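Local atomic coordinates of 11S globulin (Wrightia tinctoria, PDB entry 5WXU), a protein that probably serves as a nutrient store in the seed and also binds the plant hormone auxin (indole-3-acetic acid). Residues 302-307 against 316-321; 394-399 against 403-408. All coordinates share one frame; numbering follows the deposited sequence.

Contact 1: residues 302-307 against 316-321; sequences PERADI and STLNSY. With PO4 (phosphate ion), chain O.
A305 and S316 bring the two backbones nearest, their CA atoms 4.4 Å apart. Just before A305 the chain makes a short 3-10 turn over 302-304, closed by A305 N to P302 O (3.3 Å). It then runs into strand 307-309, antiparallel to strand 313-318, with a classic beta bulge where D306 and I307 both face V315. S316 OG lies over the end of the turn, 3.3 Å from A305 CA.

The side chains gather at one carboxylate oxygen, D306 OD2, which takes three hydrogen bonds. T317 N comes in on its anti lone pair at 2.9 Å. T317 OG1 (2.7 Å to D306 OD2) approaches well above the carboxylate plane, its chi1 of 70° setting the hydroxyl between backbone N and carbonyl carbon. R304 NH1 adds a salt bridge to D306 OD2 at 2.9 Å, the oxygen lying at the guanidinium edge, near its plane. With an alanine in place of D306, T317 N and OG1 would probably lose their acceptor and R304 NH1 its charged partner.

D306 OD1 pairs with K150 of the second subunit and R304 NH2 with E297. Past the strand, N319 OD1 accepts a hydrogen bond from Y321 N (2.9 Å), an Asx turn. At its ring edge the Y321 hydroxyl meets a phosphate ion, probably from the crystallisation liquor, in a bond modelled doubtfully short; K415 and, from the second subunit, T289 also hold this ion. This is a bulged beta hairpin at what is, within this chain, the edge of the second cupin domain's sheet, stapled by its own aspartate and set against a neighbouring subunit.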
ATOM      1  N   PRO B 302      -6.469 -15.872  30.211  1.00 38.28           N
ATOM      2  CA  PRO B 302      -7.873 -15.384  29.978  1.00 37.59           C
ATOM      3  C   PRO B 302      -7.959 -13.856  29.845  1.00 38.70           C
ATOM      4  O   PRO B 302      -8.921 -13.343  29.270  1.00 39.26           O
ATOM      5  CB  PRO B 302      -8.620 -15.822  31.268  1.00 41.96           C
ATOM      6  CG  PRO B 302      -7.767 -16.878  31.906  1.00 45.86           C
ATOM      7  CD  PRO B 302      -6.337 -16.592  31.496  1.00 43.01           C
ATOM      8  N   GLU B 303      -7.003 -13.145  30.445  1.00 36.24           N
ATOM      9  CA  GLU B 303      -6.895 -11.691  30.282  1.00 41.53           C
ATOM     10  C   GLU B 303      -6.588 -11.191  28.840  1.00 34.96           C
ATOM     11  O   GLU B 303      -6.705  -9.999  28.571  1.00 36.95           O
ATOM     12  CB  GLU B 303      -5.896 -11.140  31.327  1.00 50.40           C
ATOM     13  CG  GLU B 303      -6.518 -11.264  32.751  1.00 55.65           C
ATOM     14  CD  GLU B 303      -5.641 -10.841  33.929  1.00 61.85           C
ATOM     15  OE1 GLU B 303      -4.420 -10.649  33.756  1.00 68.59           O
ATOM     16  OE2 GLU B 303      -6.196 -10.722  35.051  1.00 67.53           O
ATOM     17  N   ARG B 304      -6.200 -12.082  27.945  1.00 32.39           N
ATOM     18  CA  ARG B 304      -5.879 -11.814  26.478  1.00 30.03           C
ATOM     19  C   ARG B 304      -7.183 -12.021  25.584  1.00 22.44           C
ATOM     20  O   ARG B 304      -7.202 -11.953  24.352  1.00 22.29           O
ATOM     21  CB  ARG B 304      -4.745 -12.739  26.047  1.00 34.22           C
ATOM     22  CG  ARG B 304      -4.511 -12.982  24.551  1.00 31.31           C
ATOM     23  CD  ARG B 304      -3.885 -11.725  23.956  1.00 39.78           C
ATOM     24  NE  ARG B 304      -3.717 -11.668  22.493  1.00 33.58           N
ATOM     25  CZ  ARG B 304      -4.725 -11.645  21.609  1.00 36.38           C
ATOM     26  NH1 ARG B 304      -6.012 -11.756  21.971  1.00 34.65           N
ATOM     27  NH2 ARG B 304      -4.448 -11.565  20.325  1.00 41.32           N
ATOM     28  N   ALA B 305      -8.252 -12.333  26.232  1.00 22.35           N
ATOM     29  CA  ALA B 305      -9.498 -12.535  25.591  1.00 20.28           C
ATOM     30  C   ALA B 305      -9.915 -11.244  24.906  1.00 18.71           C
ATOM     31  O   ALA B 305      -9.731 -10.148  25.439  1.00 19.39           O
ATOM     32  CB  ALA B 305     -10.530 -12.852  26.619  1.00 20.63           C
ATOM     33  N   ASP B 306     -10.510 -11.452  23.770  1.00 20.09           N
ATOM     34  CA  ASP B 306     -11.128 -10.377  23.005  1.00 19.30           C
ATOM     35  C   ASP B 306     -12.635 -10.355  23.179  1.00 19.47           C
ATOM     36  O   ASP B 306     -13.234  -9.305  23.029  1.00 18.80           O
ATOM     37  CB  ASP B 306     -10.720 -10.531  21.554  1.00 19.68           C
ATOM     38  CG  ASP B 306      -9.195 -10.333  21.358  1.00 19.69           C
ATOM     39  OD1 ASP B 306      -8.621  -9.348  21.882  1.00 22.13           O
ATOM     40  OD2 ASP B 306      -8.551 -11.165  20.708  1.00 19.07           O
ATOM     41  N   ILE B 307     -13.262 -11.519  23.294  1.00 18.50           N
ATOM     42  CA  ILE B 307     -14.676 -11.684  23.598  1.00 18.17           C
ATOM     43  C   ILE B 307     -14.755 -12.475  24.905  1.00 18.52           C
ATOM     44  O   ILE B 307     -14.115 -13.486  25.041  1.00 17.95           O
ATOM     45  CB  ILE B 307     -15.481 -12.486  22.542  1.00 21.81           C
ATOM     46  CG1 ILE B 307     -15.125 -12.115  21.073  1.00 26.88           C
ATOM     47  CG2 ILE B 307     -16.971 -12.347  22.847  1.00 20.64           C
ATOM     48  CD1 ILE B 307     -15.475 -10.738  20.649  1.00 30.61           C
ATOM     49  N   SER B 316      -9.973 -15.658  21.993  1.00 18.01           N
ATOM     50  CA  SER B 316      -8.724 -14.865  21.966  1.00 18.17           C
ATOM     51  C   SER B 316      -8.216 -15.018  20.525  1.00 21.04           C
ATOM     52  O   SER B 316      -7.854 -16.118  20.062  1.00 19.15           O
ATOM     53  CB  SER B 316      -7.720 -15.300  23.001  1.00 18.55           C
ATOM     54  OG  SER B 316      -8.343 -15.316  24.251  1.00 17.39           O
ATOM     55  N   THR B 317      -8.371 -13.910  19.783  1.00 21.03           N
ATOM     56  CA  THR B 317      -8.075 -13.866  18.323  1.00 23.79           C
ATOM     57  C   THR B 317      -6.623 -13.432  18.035  1.00 25.03           C
ATOM     58  O   THR B 317      -5.979 -12.725  18.820  1.00 30.19           O
ATOM     59  CB  THR B 317      -8.919 -12.811  17.613  1.00 30.22           C
ATOM     60  OG1 THR B 317      -8.455 -11.493  18.029  1.00 39.19           O
ATOM     61  CG2 THR B 317     -10.374 -13.050  17.789  1.00 32.57           C
ATOM     62  N   LEU B 318      -6.075 -13.948  16.933  1.00 19.44           N
ATOM     63  CA  LEU B 318      -4.703 -13.637  16.628  1.00 19.16           C
ATOM     64  C   LEU B 318      -4.689 -13.362  15.113  1.00 20.54           C
ATOM     65  O   LEU B 318      -4.798 -14.293  14.286  1.00 18.51           O
ATOM     66  CB  LEU B 318      -3.733 -14.751  16.951  1.00 19.95           C
ATOM     67  CG  LEU B 318      -2.249 -14.484  16.691  1.00 22.06           C
ATOM     68  CD1 LEU B 318      -1.832 -13.340  17.585  1.00 26.99           C
ATOM     69  CD2 LEU B 318      -1.442 -15.738  16.935  1.00 23.92           C
ATOM     70  N   ASN B 319      -4.633 -12.080  14.724  1.00 17.07           N
ATOM     71  CA  ASN B 319      -4.591 -11.750  13.315  1.00 15.86           C
ATOM     72  C   ASN B 319      -3.587 -10.584  13.131  1.00 15.33           C
ATOM     73  O   ASN B 319      -2.837 -10.246  14.055  1.00 16.27           O
ATOM     74  CB  ASN B 319      -5.993 -11.291  12.782  1.00 16.79           C
ATOM     75  CG  ASN B 319      -6.609 -10.220  13.656  1.00 20.96           C
ATOM     76  OD1 ASN B 319      -6.005  -9.120  13.905  1.00 20.55           O
ATOM     77  ND2 ASN B 319      -7.777 -10.582  14.253  1.00 25.95           N
ATOM     78  N   SER B 320      -3.524 -10.123  11.908  1.00 15.92           N
ATOM     79  CA  SER B 320      -2.549  -9.096  11.558  1.00 15.61           C
ATOM     80  C   SER B 320      -2.747  -7.728  12.221  1.00 17.94           C
ATOM     81  O   SER B 320      -1.884  -6.900  12.153  1.00 19.99           O
ATOM     82  CB  SER B 320      -2.379  -9.011  10.071  1.00 17.42           C
ATOM     83  OG  SER B 320      -3.604  -8.722   9.440  1.00 19.68           O
ATOM     84  N   TYR B 321      -3.828  -7.523  12.936  1.00 17.21           N
ATOM     85  CA  TYR B 321      -3.947  -6.342  13.793  1.00 16.98           C
ATOM     86  C   TYR B 321      -3.222  -6.491  15.140  1.00 18.53           C
ATOM     87  O   TYR B 321      -3.144  -5.569  15.953  1.00 19.20           O
ATOM     88  CB  TYR B 321      -5.386  -5.960  14.011  1.00 18.94           C
ATOM     89  CG  TYR B 321      -6.068  -5.452  12.802  1.00 19.31           C
ATOM     90  CD1 TYR B 321      -5.762  -4.201  12.284  1.00 29.93           C
ATOM     91  CD2 TYR B 321      -7.106  -6.143  12.244  1.00 21.76           C
ATOM     92  CE1 TYR B 321      -6.436  -3.713  11.180  1.00 30.76           C
ATOM     93  CE2 TYR B 321      -7.787  -5.669  11.143  1.00 22.49           C
ATOM     94  CZ  TYR B 321      -7.458  -4.445  10.629  1.00 27.73           C
ATOM     95  OH  TYR B 321      -8.133  -3.961   9.512  1.00 29.93           O
TER
HETATM   96  P   PO4 O 502     -10.899  -5.848   8.458  1.00 34.01           P
HETATM   97  O1  PO4 O 502      -9.495  -5.403   8.098  1.00 30.81           O
HETATM   98  O2  PO4 O 502     -10.987  -7.168   9.147  1.00 32.08           O
HETATM   99  O3  PO4 O 502     -11.306  -4.698   9.387  1.00 43.52           O
HETATM  100  O4  PO4 O 502     -11.682  -5.869   7.148  1.00 40.18           O

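Contact 2: residues 394-399 against 403-408; sequences YLKQAG and LELYTV
E404 OE2, on the strand whose L405 meets K396, is gripped by two arginines, R360 and R335, in salt bridges; L403 and L405, on the other face of that strand, make the contact with 394-399. The K396 tail and L405 reach toward each other tip to tip, K396 CD coming within 3.6 Å of L405 CD1. Bends at chi3 and chi4 (both -125°) lay the end of the lysine along this methyl, so that NZ too sits 3.7 Å from L405 CD1. The edge of the Y394 ring lies beside K396 CE, and the amine has a long, weak ion pair with E336.

Nearer the turn the fit is closer to the backbone: A398 CB rests on L403 CB at 3.7 Å, where the two strands come nearest, the CA atoms of A398 and L403 5.1 Å apart. The rest of the L403 side chain goes on to V358, which L405 also touches, while A398 packs on L338.

Strand 393-399 pairs with 343-349 and 361-368, strand 402-409 with 332-338 and 354-359. The contact therefore faces one sheet with the other across the interior of a cupin beta-barrel, beside the short connection between them.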
ATOM      1  N   TYR B 394     -21.614 -23.996  11.115  1.00 18.39           N
ATOM      2  CA  TYR B 394     -21.288 -24.878  12.254  1.00 20.07           C
ATOM      3  C   TYR B 394     -21.690 -24.375  13.595  1.00 21.06           C
ATOM      4  O   TYR B 394     -21.711 -23.166  13.825  1.00 21.43           O
ATOM      5  CB  TYR B 394     -19.803 -25.236  12.287  1.00 20.94           C
ATOM      6  CG  TYR B 394     -18.838 -24.070  12.424  1.00 24.71           C
ATOM      7  CD1 TYR B 394     -18.646 -23.195  11.384  1.00 25.31           C
ATOM      8  CD2 TYR B 394     -18.007 -23.960  13.507  1.00 31.87           C
ATOM      9  CE1 TYR B 394     -17.731 -22.186  11.472  1.00 29.14           C
ATOM     10  CE2 TYR B 394     -17.078 -22.929  13.620  1.00 30.59           C
ATOM     11  CZ  TYR B 394     -16.950 -22.043  12.581  1.00 36.81           C
ATOM     12  OH  TYR B 394     -16.022 -21.016  12.620  1.00 36.48           O
ATOM     13  N   LEU B 395     -21.931 -25.313  14.505  1.00 21.79           N
ATOM     14  CA  LEU B 395     -22.323 -25.024  15.905  1.00 24.15           C
ATOM     15  C   LEU B 395     -21.482 -25.879  16.831  1.00 23.06           C
ATOM     16  O   LEU B 395     -21.403 -27.052  16.576  1.00 25.02           O
ATOM     17  CB  LEU B 395     -23.717 -25.590  16.235  1.00 30.58           C
ATOM     18  CG  LEU B 395     -24.922 -24.954  15.642  1.00 36.65           C
ATOM     19  CD1 LEU B 395     -25.158 -25.590  14.295  1.00 37.70           C
ATOM     20  CD2 LEU B 395     -26.096 -25.079  16.628  1.00 33.97           C
ATOM     21  N   LYS B 396     -21.011 -25.341  17.941  1.00 20.92           N
ATOM     22  CA  LYS B 396     -20.213 -26.054  18.916  1.00 25.49           C
ATOM     23  C   LYS B 396     -20.870 -25.847  20.286  1.00 26.02           C
ATOM     24  O   LYS B 396     -21.325 -24.735  20.611  1.00 24.03           O
ATOM     25  CB  LYS B 396     -18.733 -25.530  18.991  1.00 28.93           C
ATOM     26  CG  LYS B 396     -17.993 -25.340  17.655  1.00 35.35           C
ATOM     27  CD  LYS B 396     -16.484 -24.948  17.816  1.00 35.53           C
ATOM     28  CE  LYS B 396     -16.066 -23.660  17.090  1.00 38.26           C
ATOM     29  NZ  LYS B 396     -14.911 -23.873  16.143  1.00 48.36           N
ATOM     30  N   GLN B 397     -20.891 -26.919  21.098  1.00 22.77           N
ATOM     31  CA  GLN B 397     -21.293 -26.825  22.507  1.00 22.23           C
ATOM     32  C   GLN B 397     -20.344 -27.669  23.322  1.00 23.23           C
ATOM     33  O   GLN B 397     -20.082 -28.842  22.964  1.00 24.53           O
ATOM     34  CB  GLN B 397     -22.677 -27.374  22.732  1.00 24.37           C
ATOM     35  CG  GLN B 397     -23.122 -27.262  24.196  1.00 24.10           C
ATOM     36  CD  GLN B 397     -24.589 -27.467  24.379  1.00 30.71           C
ATOM     37  OE1 GLN B 397     -25.240 -28.199  23.624  1.00 30.36           O
ATOM     38  NE2 GLN B 397     -25.133 -26.836  25.423  1.00 36.85           N
ATOM     39  N   ALA B 398     -19.874 -27.103  24.398  1.00 20.08           N
ATOM     40  CA  ALA B 398     -18.926 -27.826  25.281  1.00 20.66           C
ATOM     41  C   ALA B 398     -19.702 -28.869  26.056  1.00 22.59           C
ATOM     42  O   ALA B 398     -20.900 -28.689  26.376  1.00 21.76           O
ATOM     43  CB  ALA B 398     -18.254 -26.919  26.265  1.00 20.95           C
ATOM     44  N   GLY B 399     -19.012 -29.934  26.386  1.00 22.43           N
ATOM     45  CA  GLY B 399     -19.580 -30.911  27.301  1.00 24.54           C
ATOM     46  C   GLY B 399     -19.341 -30.514  28.730  1.00 23.94           C
ATOM     47  O   GLY B 399     -18.899 -29.408  29.059  1.00 22.21           O
ATOM     48  N   LEU B 403     -14.402 -27.112  27.126  1.00 20.94           N
ATOM     49  CA  LEU B 403     -13.867 -27.389  25.819  1.00 19.82           C
ATOM     50  C   LEU B 403     -12.868 -26.261  25.515  1.00 21.12           C
ATOM     51  O   LEU B 403     -13.199 -25.108  25.664  1.00 22.30           O
ATOM     52  CB  LEU B 403     -14.962 -27.463  24.718  1.00 22.18           C
ATOM     53  CG  LEU B 403     -14.382 -27.599  23.277  1.00 19.98           C
ATOM     54  CD1 LEU B 403     -13.682 -28.946  23.149  1.00 20.60           C
ATOM     55  CD2 LEU B 403     -15.513 -27.509  22.322  1.00 21.62           C
ATOM     56  N   GLU B 404     -11.643 -26.614  25.192  1.00 20.71           N
ATOM     57  CA  GLU B 404     -10.622 -25.655  24.747  1.00 21.56           C
ATOM     58  C   GLU B 404     -10.171 -26.101  23.349  1.00 22.62           C
ATOM     59  O   GLU B 404      -9.862 -27.273  23.100  1.00 20.23           O
ATOM     60  CB  GLU B 404      -9.406 -25.576  25.644  1.00 23.80           C
ATOM     61  CG  GLU B 404      -8.439 -24.433  25.192  1.00 23.74           C
ATOM     62  CD  GLU B 404      -7.184 -24.453  25.998  1.00 24.82           C
ATOM     63  OE1 GLU B 404      -6.599 -25.531  26.113  1.00 28.93           O
ATOM     64  OE2 GLU B 404      -6.835 -23.448  26.653  1.00 24.62           O
ATOM     65  N   LEU B 405     -10.133 -25.141  22.421  1.00 20.71           N
ATOM     66  CA  LEU B 405      -9.707 -25.370  21.051  1.00 19.90           C
ATOM     67  C   LEU B 405      -8.727 -24.244  20.665  1.00 18.63           C
ATOM     68  O   LEU B 405      -8.891 -23.093  21.078  1.00 19.83           O
ATOM     69  CB  LEU B 405     -10.932 -25.150  20.104  1.00 24.31           C
ATOM     70  CG  LEU B 405     -12.285 -25.785  20.207  1.00 26.88           C
ATOM     71  CD1 LEU B 405     -13.177 -25.302  19.087  1.00 32.80           C
ATOM     72  CD2 LEU B 405     -12.146 -27.312  20.100  1.00 25.76           C
ATOM     73  N   TYR B 406      -7.781 -24.581  19.816  1.00 17.18           N
ATOM     74  CA  TYR B 406      -6.981 -23.635  19.013  1.00 18.97           C
ATOM     75  C   TYR B 406      -7.328 -23.861  17.535  1.00 19.39           C
ATOM     76  O   TYR B 406      -7.376 -25.007  17.065  1.00 20.79           O
ATOM     77  CB  TYR B 406      -5.510 -23.800  19.195  1.00 18.68           C
ATOM     78  CG  TYR B 406      -4.967 -23.426  20.552  1.00 19.39           C
ATOM     79  CD1 TYR B 406      -5.108 -24.290  21.691  1.00 20.41           C
ATOM     80  CD2 TYR B 406      -4.283 -22.228  20.749  1.00 17.09           C
ATOM     81  CE1 TYR B 406      -4.607 -23.926  22.902  1.00 22.67           C
ATOM     82  CE2 TYR B 406      -3.763 -21.893  21.986  1.00 20.28           C
ATOM     83  CZ  TYR B 406      -3.914 -22.747  23.049  1.00 21.66           C
ATOM     84  OH  TYR B 406      -3.406 -22.446  24.274  1.00 23.47           O
ATOM     85  N   THR B 407      -7.552 -22.770  16.812  1.00 18.00           N
ATOM     86  CA  THR B 407      -7.969 -22.808  15.415  1.00 17.38           C
ATOM     87  C   THR B 407      -7.057 -21.978  14.588  1.00 15.93           C
ATOM     88  O   THR B 407      -6.632 -20.921  15.025  1.00 17.69           O
ATOM     89  CB  THR B 407      -9.396 -22.335  15.274  1.00 18.92           C
ATOM     90  OG1 THR B 407     -10.231 -23.195  16.085  1.00 23.21           O
ATOM     91  CG2 THR B 407      -9.869 -22.417  13.943  1.00 20.13           C
ATOM     92  N   VAL B 408      -6.672 -22.543  13.464  1.00 15.46           N
ATOM     93  CA  VAL B 408      -5.855 -21.838  12.426  1.00 15.67           C
ATOM     94  C   VAL B 408      -6.798 -21.573  11.313  1.00 16.52           C
ATOM     95  O   VAL B 408      -7.549 -22.464  10.873  1.00 17.01           O
ATOM     96  CB  VAL B 408      -4.710 -22.733  11.957  1.00 16.45           C
ATOM     97  CG1 VAL B 408      -4.008 -22.096  10.724  1.00 16.63           C
ATOM     98  CG2 VAL B 408      -3.767 -22.893  13.114  1.00 17.15           C
TER

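In the fold
Strand 296-298, on the edge of a sheet of the first cupin domain, leads the chain into 302-307. Contact 1 then closes the hairpin of strands 307-309 and 313-318, with eight residues between its segments. The chain builds strands 332-338 to 385-388 before contact 2 closes a much shorter connection, with three residues between its segments, from strand 393-399 to strand 402-409. The two contacts follow in series, neither nested nor crossed. The centres of contact 1 and contact 2 are 16 Å apart. Both reach the same sheet, in which 332-338 lies between 313-318 and 402-409: contact 1 lies at its outermost strands on one side within this chain, and contact 2 joins it to the facing sheet.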